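Local coordinates for protein plastocyanin (Adiantum capillus-veneris, PDB 1KDJ) that shuttles electrons between the cytochrome b6-f complex and P700 of photosystem I by means of a bound copper ion, at residues A[3-8]-A[27-32]; A[12-17]-A[93-98]; A[32-37]-A[66-71]; A[36-41]-A[87-92]. All coordinates share one frame; numbering follows the deposited sequence.

Interaction 1: A[3-8]-A[27-32]; sequences VEVGDE and VEFTLV
Val-3 uses both of its backbone polar atoms across the contact: its N donates to Glu-28 O (2.8 Å) and its O accepts from Thr-30 N (2.9 Å). Val-5 repeats the pattern, giving its N-H to Thr-30 O at 2.8 Å. Its own O takes the nearly straight bond from Val-32 N (2.9 Å, 172° at the hydrogen). Thr-30 is therefore satisfied at both N and O by alternate residues of 3-5, the signature of parallel beta pairing. A CA-H...O contact from Phe-29 CA to Val-3 O (3.3 Å) adds a weaker partner. Side chains close the buried face: Val-3 and Phe-29 lie side by side, and Val-3 CG2, beside the backbone N, meets Val-27 CG1 at 3.9 Å. An alanine at Val-3 would probably open a gap beside the Phe-29 ring and leave Val-27 CG1 without its methyl neighbour. Farther along, Asp-7 has its carboxylate held by Tyr-15 and Asn-11. Strand 2-5 is flanked on its other edge by strand 14-15, where the Glu-4 backbone bonds to Tyr-15; Gly-6 pairs with Lys-13 just beyond the strands, while strand 72-75 borders strand 27-31 and completes the sheet.

Interaction 2: A[12-17]-A[93-98]; sequences FKFYPD and ANMKGT
Met-95, a ligand of the blue-copper site, makes a Met-aromatic contact with Phe-14 while its sulfur faces the metal. Its side chain comes within about 3 Å of the copper ion, and CE, beyond SD, sits over the centre of the Phe-14 ring, 4.1 Å from the centroid. The methionine chain is fully extended: CG is anti to the backbone N (chi1 -179°) and CE anti to CB (chi3 180°), which carries the methyl group across the ring at about a right angle to the phenylalanine side chain. Phe-14 CE2 touches Met-95 CG at 3.7 Å. The backbone of Phe-12 backs the methionine as well, its O lying 3.4 Å from Met-95 CB. In the two-sheet sandwich of the cupredoxin fold, strand 14-15 belongs to one sheet and strand 96-101 to the other, so this packing joins the sheets beside the copper. The ring of Phe-12 reaches Ala-93 CB through CD2 (3.6 Å) and stacks on His-90. In this protein pi-pi interactions hinder protonation of an active-site histidine, and that stack is probably the one responsible. Two waters bridge the backbones: one donates to Phe-12 O and Ala-93 O, the other accepts from Phe-14 N and donates to Lys-96 O. At the far end Thr-98 N donates to Asp-17 O (2.9 Å). The same oxygen lies only 3.0 Å from Gly-97 CA, where no side chain intervenes, and Thr-98 OG1 is bonded to Ser-18.

Interaction 3: A[32-37]-A[66-71]; sequences VGETGH and LSEDEP. With CU (copper (II) ion), chain B.
Leu-66 lays its CB against His-37 O at 3.5 Å, with CG almost as near. Its CG is anti to the carbonyl carbon and beside the backbone N (chi1 -64°), which keeps the branch next to the same oxygen that Leu-66 N binds. That hydrogen bond, 2.8 Å from Leu-66 N to His-37 O and nearly along the C=O axis, ties the copper-ligand loop of the cupredoxin fold to the loop entering strand 72-75. It fixes the backbone of His-37, whose ring turns the other way and binds the copper ion through ND1 (1.9 Å). The His-37 N-H is buried and has no partner in the model. Alongside, Gly-36 CA makes a CA-H...O contact with Leu-66 O at 3.4 Å. The outer part of the contact is acidic and exposed. Glu-34 starts away from 66-71, but a bend at chi2 (66°) turns CD back, leaving OE2 4.0 Å from Glu-68 OE1. The two carboxylates are turned 71° against each other, and Gly-33 O adds another acceptor near Glu-68 OE1. Such crowding of negative charge probably raises the proton affinity of one of the pair. Residues 67-70 form a type I beta turn carrying an ST motif, in which Ser-67 OG accepts from Glu-70 N at 3.1 Å and, weakly, from Asp-69 N.

Interaction 4: A[36-41]-A[87-92]; sequences GHNIVF and CTPHKS. With CU (copper (II) ion), chain B.
Asn-38 grips Thr-88 twice through one oxygen. Its CG is wedged between the backbone N and the carbonyl carbon (chi1 68°), and OD1 accepts from Thr-88 N at 2.7 Å and from Thr-88 OG1 at 3.1 Å. Both donors lie in the plane of the amide C=O, the hydroxyl on a lone pair. Thr-88 presents them together because OG1 sits beside its own backbone N (chi1 -56°). ND2 of Asn-38 is bonded to Asp-64 O, which helps to fix the amide's rotation. An alanine at Asn-38 would probably leave Thr-88 N without its acceptor and the threonine hydroxyl freer to turn. The backbone N of Asn-38 donates to Cys-87 SG (3.4 Å), a second-shell bond to a sulfur that also binds the copper ion at 2.3 Å. Cys-87 SG meets the His-37 ring at the edge, in plane. The His-90 ring binds the metal through ND1 at 2.1 Å, rim to rim with His-37 and with the planes at 58°. Pro-89 CB covers one face of it; Gly-36 O lies at its edge. With Met-95 as fourth ligand, two histidines and a cysteine make the type 1 blue-copper site of plastocyanins.

Overall arrangement
Interaction 1 is regular sheet pairing, with backbone bonds and a buried apolar face; the other three each contain a copper ligand and lie mostly in loops. Interaction 2 shares a sheet with interaction 1 through strands 2-5 and 14-15, bonded Glu-4 O to Tyr-15 N, and packs by sulfur and aromatic contacts with bridging waters. Interactions 3 and 4 share Gly-36 and His-37: the former runs outward to exposed carboxylates, the latter inward to metal bonds and an amide-centred network. His-37 joins all four, since Val-5 and Leu-31 of interaction 1 and Met-95 of interaction 2 pack against it. Interaction 4 lies within the chain loop that interaction 2 closes.

Interaction 1: A[3-8]-A[27-32]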
# COMPACT_ATOMS: atom_id res chain seq x y z
N VAL A 3 -1.95 8.15 -2.97
CA VAL A 3 -0.55 7.75 -3.12
C VAL A 3 -0.47 7.35 -4.57
O VAL A 3 -1.41 6.74 -5.10
CB VAL A 3 -0.14 6.53 -2.26
CG1 VAL A 3 1.32 6.10 -2.52
CG2 VAL A 3 -0.25 6.93 -0.78
N GLU A 4 0.58 7.82 -5.23
CA GLU A 4 0.86 7.43 -6.60
C GLU A 4 1.81 6.25 -6.55
O GLU A 4 2.80 6.20 -5.80
CB GLU A 4 1.48 8.60 -7.33
CG GLU A 4 0.42 9.65 -7.58
CD GLU A 4 0.89 10.83 -8.43
OE1 GLU A 4 1.98 10.79 -9.00
OE2 GLU A 4 0.15 11.80 -8.50
N VAL A 5 1.52 5.25 -7.37
CA VAL A 5 2.28 4.02 -7.37
C VAL A 5 3.05 4.02 -8.70
O VAL A 5 2.40 3.91 -9.75
CB VAL A 5 1.31 2.83 -7.29
CG1 VAL A 5 2.12 1.55 -7.24
CG2 VAL A 5 0.40 2.94 -6.06
N GLY A 6 4.36 4.14 -8.63
CA GLY A 6 5.19 4.14 -9.83
C GLY A 6 5.13 5.51 -10.51
O GLY A 6 4.47 6.46 -10.06
N ASP A 7 5.84 5.62 -11.63
CA ASP A 7 5.80 6.84 -12.42
C ASP A 7 5.90 6.50 -13.92
O ASP A 7 6.03 5.33 -14.29
CB ASP A 7 6.96 7.77 -11.96
CG ASP A 7 8.36 7.21 -11.97
OD1 ASP A 7 8.67 6.35 -12.80
OD2 ASP A 7 9.16 7.62 -11.14
N GLU A 8 5.89 7.50 -14.79
CA GLU A 8 6.02 7.34 -16.23
C GLU A 8 7.37 6.82 -16.67
O GLU A 8 7.45 6.21 -17.74
CB GLU A 8 5.83 8.64 -16.97
CG GLU A 8 4.54 9.42 -16.80
CD GLU A 8 3.27 8.80 -17.35
OE1 GLU A 8 3.15 7.58 -17.40
OE2 GLU A 8 2.40 9.58 -17.72
N VAL A 27 -7.00 5.44 1.95
CA VAL A 27 -5.77 5.73 1.24
C VAL A 27 -6.03 5.15 -0.15
O VAL A 27 -6.31 3.95 -0.27
CB VAL A 27 -4.60 5.05 1.90
CG1 VAL A 27 -3.31 5.43 1.20
CG2 VAL A 27 -4.49 5.53 3.34
N GLU A 28 -6.05 5.99 -1.19
CA GLU A 28 -6.28 5.53 -2.54
C GLU A 28 -4.93 5.47 -3.23
O GLU A 28 -4.21 6.47 -3.29
CB GLU A 28 -7.17 6.48 -3.27
CG GLU A 28 -7.67 5.89 -4.58
CD GLU A 28 -8.38 6.93 -5.43
OE1 GLU A 28 -9.33 7.56 -4.95
OE2 GLU A 28 -7.96 7.13 -6.59
N PHE A 29 -4.52 4.29 -3.67
CA PHE A 29 -3.27 4.09 -4.39
C PHE A 29 -3.64 4.09 -5.86
O PHE A 29 -4.62 3.46 -6.25
CB PHE A 29 -2.68 2.76 -3.99
CG PHE A 29 -2.22 2.64 -2.55
CD1 PHE A 29 -0.94 3.00 -2.21
CD2 PHE A 29 -3.07 2.13 -1.60
CE1 PHE A 29 -0.47 2.85 -0.93
CE2 PHE A 29 -2.59 1.99 -0.32
CZ PHE A 29 -1.31 2.34 0.03
N THR A 30 -2.96 4.86 -6.71
CA THR A 30 -3.29 4.97 -8.12
C THR A 30 -2.02 4.75 -8.90
O THR A 30 -0.96 5.32 -8.62
CB THR A 30 -3.81 6.34 -8.48
OG1 THR A 30 -4.94 6.58 -7.64
CG2 THR A 30 -4.23 6.44 -9.95
N LEU A 31 -2.13 3.85 -9.87
CA LEU A 31 -1.01 3.48 -10.72
C LEU A 31 -0.65 4.64 -11.67
O LEU A 31 -1.54 5.22 -12.29
CB LEU A 31 -1.37 2.26 -11.57
CG LEU A 31 -0.28 1.81 -12.51
CD1 LEU A 31 0.84 1.13 -11.76
CD2 LEU A 31 -0.90 0.89 -13.53
N VAL A 32 0.63 4.98 -11.77
CA VAL A 32 1.08 5.92 -12.78
C VAL A 32 2.09 5.13 -13.65
O VAL A 32 2.97 4.45 -13.13
CB VAL A 32 1.75 7.16 -12.11
CG1 VAL A 32 2.20 8.13 -13.20
CG2 VAL A 32 0.77 7.89 -11.21

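Interaction 2: A[12-17]-A[93-98]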
# COMPACT_ATOMS: atom_id res chain seq x y z
N PHE A 12 10.69 2.12 -9.34
CA PHE A 12 9.91 1.28 -8.43
C PHE A 12 9.75 2.06 -7.10
O PHE A 12 10.45 1.79 -6.11
CB PHE A 12 10.64 -0.02 -8.21
CG PHE A 12 11.05 -0.80 -9.47
CD1 PHE A 12 10.23 -0.82 -10.59
CD2 PHE A 12 12.24 -1.51 -9.43
CE1 PHE A 12 10.62 -1.57 -11.69
CE2 PHE A 12 12.61 -2.26 -10.53
CZ PHE A 12 11.79 -2.29 -11.64
N LYS A 13 8.83 3.02 -7.08
CA LYS A 13 8.68 3.90 -5.93
C LYS A 13 7.24 4.24 -5.72
O LYS A 13 6.43 4.35 -6.65
CB LYS A 13 9.45 5.22 -6.15
CG LYS A 13 10.97 5.27 -6.25
CD LYS A 13 11.47 5.68 -4.89
CE LYS A 13 13.00 5.73 -4.72
NZ LYS A 13 13.33 5.70 -3.28
N PHE A 14 6.91 4.47 -4.45
CA PHE A 14 5.61 5.02 -4.07
C PHE A 14 5.86 6.54 -3.88
O PHE A 14 6.90 6.93 -3.35
CB PHE A 14 5.10 4.42 -2.73
CG PHE A 14 4.66 2.96 -2.83
CD1 PHE A 14 3.41 2.69 -3.36
CD2 PHE A 14 5.52 1.95 -2.38
CE1 PHE A 14 2.99 1.36 -3.44
CE2 PHE A 14 5.09 0.64 -2.47
CZ PHE A 14 3.84 0.37 -2.99
N TYR A 15 4.90 7.33 -4.28
CA TYR A 15 4.95 8.79 -4.22
C TYR A 15 3.74 9.35 -3.48
O TYR A 15 2.65 9.39 -4.07
CB TYR A 15 5.00 9.31 -5.66
CG TYR A 15 6.29 8.96 -6.39
CD1 TYR A 15 7.49 9.51 -6.00
CD2 TYR A 15 6.21 8.11 -7.49
CE1 TYR A 15 8.63 9.21 -6.69
CE2 TYR A 15 7.35 7.81 -8.19
CZ TYR A 15 8.54 8.36 -7.78
OH TYR A 15 9.68 8.08 -8.47
N PRO A 16 3.82 9.86 -2.23
CA PRO A 16 4.97 9.79 -1.35
C PRO A 16 5.15 8.41 -0.73
O PRO A 16 4.22 7.59 -0.79
CB PRO A 16 4.74 10.85 -0.27
CG PRO A 16 3.24 10.78 -0.14
CD PRO A 16 2.68 10.49 -1.54
N ASP A 17 6.28 8.12 -0.09
CA ASP A 17 6.44 6.79 0.52
C ASP A 17 6.19 6.78 2.02
O ASP A 17 6.56 5.81 2.67
CB ASP A 17 7.85 6.27 0.21
CG ASP A 17 9.04 7.05 0.76
OD1 ASP A 17 8.88 8.05 1.46
OD2 ASP A 17 10.16 6.64 0.49
N ALA A 93 13.58 -4.67 -4.62
CA ALA A 93 14.09 -3.39 -5.06
C ALA A 93 13.66 -2.26 -4.11
O ALA A 93 13.65 -1.09 -4.49
CB ALA A 93 13.56 -3.11 -6.46
N ASN A 94 13.28 -2.60 -2.88
CA ASN A 94 12.89 -1.69 -1.80
C ASN A 94 11.77 -0.75 -2.16
O ASN A 94 11.68 0.39 -1.71
CB ASN A 94 14.13 -0.91 -1.33
CG ASN A 94 14.05 -0.24 0.06
OD1 ASN A 94 14.71 -0.66 1.01
ND2 ASN A 94 13.36 0.86 0.35
N MET A 95 10.82 -1.22 -2.96
CA MET A 95 9.61 -0.45 -3.20
C MET A 95 8.62 -0.75 -2.05
O MET A 95 7.78 -1.66 -2.02
CB MET A 95 9.01 -0.83 -4.54
CG MET A 95 7.77 -0.09 -4.90
SD MET A 95 7.18 -0.31 -6.58
CE MET A 95 5.74 0.70 -6.57
N LYS A 96 8.75 0.17 -1.09
CA LYS A 96 8.02 0.10 0.16
C LYS A 96 7.68 1.52 0.64
O LYS A 96 8.27 2.50 0.16
CB LYS A 96 8.89 -0.63 1.20
CG LYS A 96 10.17 0.06 1.65
CD LYS A 96 10.81 -0.78 2.75
CE LYS A 96 12.16 -0.21 3.25
NZ LYS A 96 12.01 1.03 3.98
N GLY A 97 6.69 1.61 1.53
CA GLY A 97 6.28 2.88 2.11
C GLY A 97 5.78 2.64 3.54
O GLY A 97 5.70 1.48 3.97
N THR A 98 5.51 3.71 4.30
CA THR A 98 4.95 3.61 5.65
C THR A 98 3.63 4.38 5.72
O THR A 98 3.43 5.40 5.05
CB THR A 98 5.92 4.16 6.74
OG1 THR A 98 6.19 5.50 6.42
CG2 THR A 98 7.21 3.39 6.85
O HOH W 1 13.06 1.62 -5.56
O HOH W 2 8.78 3.62 -2.47

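Interaction 3: A[32-37]-A[66-71]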
# COMPACT_ATOMS: atom_id res chain seq x y z
N VAL A 32 0.63 4.98 -11.77
CA VAL A 32 1.08 5.92 -12.78
C VAL A 32 2.09 5.13 -13.65
O VAL A 32 2.97 4.45 -13.13
CB VAL A 32 1.75 7.16 -12.11
CG1 VAL A 32 2.20 8.13 -13.20
CG2 VAL A 32 0.77 7.89 -11.21
N GLY A 33 2.01 5.23 -14.98
CA GLY A 33 2.96 4.56 -15.83
C GLY A 33 2.43 3.21 -16.30
O GLY A 33 1.25 2.89 -16.14
N GLU A 34 3.31 2.44 -16.92
CA GLU A 34 2.93 1.15 -17.44
C GLU A 34 3.42 -0.06 -16.67
O GLU A 34 2.91 -1.15 -16.91
CB GLU A 34 3.38 1.07 -18.88
CG GLU A 34 2.17 1.20 -19.79
CD GLU A 34 1.49 2.56 -19.74
OE1 GLU A 34 2.16 3.53 -20.12
OE2 GLU A 34 0.32 2.65 -19.34
N THR A 35 4.41 0.05 -15.79
CA THR A 35 4.82 -1.07 -14.97
C THR A 35 3.69 -1.38 -13.94
O THR A 35 3.26 -0.47 -13.23
CB THR A 35 6.11 -0.68 -14.27
OG1 THR A 35 7.03 -0.26 -15.28
CG2 THR A 35 6.67 -1.80 -13.47
N GLY A 36 3.15 -2.61 -13.89
CA GLY A 36 2.14 -3.00 -12.92
C GLY A 36 2.81 -3.11 -11.57
O GLY A 36 4.02 -3.34 -11.38
N HIS A 37 2.03 -2.90 -10.52
CA HIS A 37 2.54 -2.90 -9.15
C HIS A 37 1.40 -3.33 -8.25
O HIS A 37 0.26 -3.31 -8.69
CB HIS A 37 2.95 -1.49 -8.66
CG HIS A 37 4.11 -0.85 -9.40
ND1 HIS A 37 5.34 -1.23 -9.09
CD2 HIS A 37 4.07 0.16 -10.33
CE1 HIS A 37 6.12 -0.44 -9.83
NE2 HIS A 37 5.35 0.36 -10.54
N LEU A 66 -2.12 -3.76 -10.17
CA LEU A 66 -2.79 -2.61 -10.74
C LEU A 66 -2.40 -2.56 -12.24
O LEU A 66 -1.29 -2.94 -12.63
CB LEU A 66 -2.33 -1.34 -10.00
CG LEU A 66 -2.69 -1.27 -8.51
CD1 LEU A 66 -1.96 -0.12 -7.85
CD2 LEU A 66 -4.21 -1.13 -8.36
N SER A 67 -3.27 -2.15 -13.12
CA SER A 67 -2.99 -2.11 -14.55
C SER A 67 -3.78 -0.91 -15.03
O SER A 67 -4.62 -0.43 -14.25
CB SER A 67 -3.49 -3.38 -15.21
OG SER A 67 -4.91 -3.52 -15.17
N GLU A 68 -3.70 -0.34 -16.24
CA GLU A 68 -4.53 0.83 -16.48
C GLU A 68 -5.99 0.42 -16.60
O GLU A 68 -6.88 1.26 -16.53
CB GLU A 68 -4.06 1.58 -17.73
CG GLU A 68 -4.12 3.13 -17.56
CD GLU A 68 -3.32 3.77 -16.40
OE1 GLU A 68 -2.08 3.79 -16.41
OE2 GLU A 68 -3.96 4.26 -15.46
N ASP A 69 -6.24 -0.88 -16.66
CA ASP A 69 -7.58 -1.41 -16.65
C ASP A 69 -8.11 -1.45 -15.20
O ASP A 69 -9.30 -1.33 -14.95
CB ASP A 69 -7.55 -2.84 -17.27
CG ASP A 69 -7.14 -3.01 -18.76
OD1 ASP A 69 -6.02 -2.67 -19.13
OD2 ASP A 69 -7.96 -3.50 -19.54
N GLU A 70 -7.24 -1.67 -14.21
CA GLU A 70 -7.58 -1.74 -12.78
C GLU A 70 -6.60 -0.75 -12.14
O GLU A 70 -5.58 -1.18 -11.57
CB GLU A 70 -7.34 -3.17 -12.25
CG GLU A 70 -7.60 -3.44 -10.75
CD GLU A 70 -6.73 -4.54 -10.10
OE1 GLU A 70 -6.51 -5.59 -10.71
OE2 GLU A 70 -6.28 -4.35 -8.97
N PRO A 71 -6.75 0.57 -12.30
CA PRO A 71 -5.71 1.53 -11.94
C PRO A 71 -5.63 1.90 -10.47
O PRO A 71 -4.60 2.43 -10.06
CB PRO A 71 -6.00 2.71 -12.83
CG PRO A 71 -7.51 2.71 -12.89
CD PRO A 71 -7.87 1.22 -12.97
CU CU B . 6.12 -2.63 -8.02

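Interaction 4: A[36-41]-A[87-92]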
# COMPACT_ATOMS: atom_id res chain seq x y z
N GLY A 36 3.15 -2.61 -13.89
CA GLY A 36 2.14 -3.00 -12.92
C GLY A 36 2.81 -3.11 -11.57
O GLY A 36 4.02 -3.34 -11.38
N HIS A 37 2.03 -2.90 -10.52
CA HIS A 37 2.54 -2.90 -9.15
C HIS A 37 1.40 -3.33 -8.25
O HIS A 37 0.26 -3.31 -8.69
CB HIS A 37 2.95 -1.49 -8.66
CG HIS A 37 4.11 -0.85 -9.40
ND1 HIS A 37 5.34 -1.23 -9.09
CD2 HIS A 37 4.07 0.16 -10.33
CE1 HIS A 37 6.12 -0.44 -9.83
NE2 HIS A 37 5.35 0.36 -10.54
N ASN A 38 1.67 -3.67 -7.01
CA ASN A 38 0.52 -3.84 -6.10
C ASN A 38 0.90 -3.34 -4.70
O ASN A 38 2.00 -2.79 -4.51
CB ASN A 38 0.07 -5.34 -6.03
CG ASN A 38 1.02 -6.29 -5.37
OD1 ASN A 38 2.11 -6.06 -4.87
ND2 ASN A 38 0.62 -7.54 -5.44
N ILE A 39 0.03 -3.55 -3.70
CA ILE A 39 0.28 -3.04 -2.35
C ILE A 39 -0.15 -4.14 -1.39
O ILE A 39 -1.32 -4.51 -1.42
CB ILE A 39 -0.58 -1.78 -1.99
CG1 ILE A 39 -0.32 -0.62 -2.98
CG2 ILE A 39 -0.25 -1.36 -0.52
CD1 ILE A 39 -1.12 -0.63 -4.31
N VAL A 40 0.78 -4.56 -0.58
CA VAL A 40 0.56 -5.56 0.45
C VAL A 40 1.15 -5.02 1.73
O VAL A 40 2.31 -4.60 1.76
CB VAL A 40 1.25 -6.92 0.06
CG1 VAL A 40 1.07 -7.97 1.15
CG2 VAL A 40 0.63 -7.45 -1.21
N PHE A 41 0.38 -5.10 2.83
CA PHE A 41 0.84 -4.66 4.13
C PHE A 41 1.61 -5.73 4.85
O PHE A 41 1.23 -6.89 4.79
CB PHE A 41 -0.34 -4.22 5.02
CG PHE A 41 -0.78 -2.78 4.73
CD1 PHE A 41 -0.13 -1.75 5.39
CD2 PHE A 41 -1.74 -2.52 3.81
CE1 PHE A 41 -0.46 -0.44 5.09
CE2 PHE A 41 -2.07 -1.21 3.52
CZ PHE A 41 -1.43 -0.18 4.15
N CYS A 87 5.46 -3.53 -2.49
CA CYS A 87 4.92 -4.02 -3.74
C CYS A 87 5.47 -5.43 -3.89
O CYS A 87 6.68 -5.54 -3.80
CB CYS A 87 5.44 -3.15 -4.90
SG CYS A 87 5.03 -3.89 -6.49
N THR A 88 4.71 -6.49 -4.16
CA THR A 88 5.26 -7.83 -4.33
C THR A 88 6.30 -8.01 -5.45
O THR A 88 7.42 -8.37 -5.10
CB THR A 88 4.06 -8.77 -4.50
OG1 THR A 88 3.22 -8.58 -3.35
CG2 THR A 88 4.50 -10.23 -4.71
N PRO A 89 6.11 -7.70 -6.74
CA PRO A 89 7.15 -7.85 -7.76
C PRO A 89 8.45 -7.15 -7.40
O PRO A 89 9.52 -7.72 -7.57
CB PRO A 89 6.59 -7.28 -9.01
CG PRO A 89 5.13 -7.15 -8.86
CD PRO A 89 4.92 -7.11 -7.34
N HIS A 90 8.36 -5.94 -6.77
CA HIS A 90 9.56 -5.10 -6.63
C HIS A 90 10.03 -4.91 -5.20
O HIS A 90 10.82 -4.02 -4.88
CB HIS A 90 9.29 -3.74 -7.32
CG HIS A 90 8.84 -3.84 -8.79
ND1 HIS A 90 7.61 -3.51 -9.14
CD2 HIS A 90 9.57 -4.24 -9.88
CE1 HIS A 90 7.50 -3.70 -10.44
NE2 HIS A 90 8.69 -4.12 -10.85
N LYS A 91 9.63 -5.88 -4.35
CA LYS A 91 9.99 -5.90 -2.93
C LYS A 91 11.48 -5.89 -2.73
O LYS A 91 12.01 -5.10 -1.95
CB LYS A 91 9.42 -7.15 -2.22
CG LYS A 91 9.47 -7.05 -0.69
CD LYS A 91 8.86 -8.31 -0.05
CE LYS A 91 8.71 -8.18 1.48
NZ LYS A 91 9.68 -9.00 2.20
N SER A 92 12.23 -6.73 -3.43
CA SER A 92 13.67 -6.75 -3.30
C SER A 92 14.31 -5.47 -3.83
O SER A 92 15.47 -5.19 -3.54
CB SER A 92 14.19 -7.95 -4.04
OG SER A 92 13.54 -7.97 -5.33
CU CU B . 6.12 -2.63 -8.02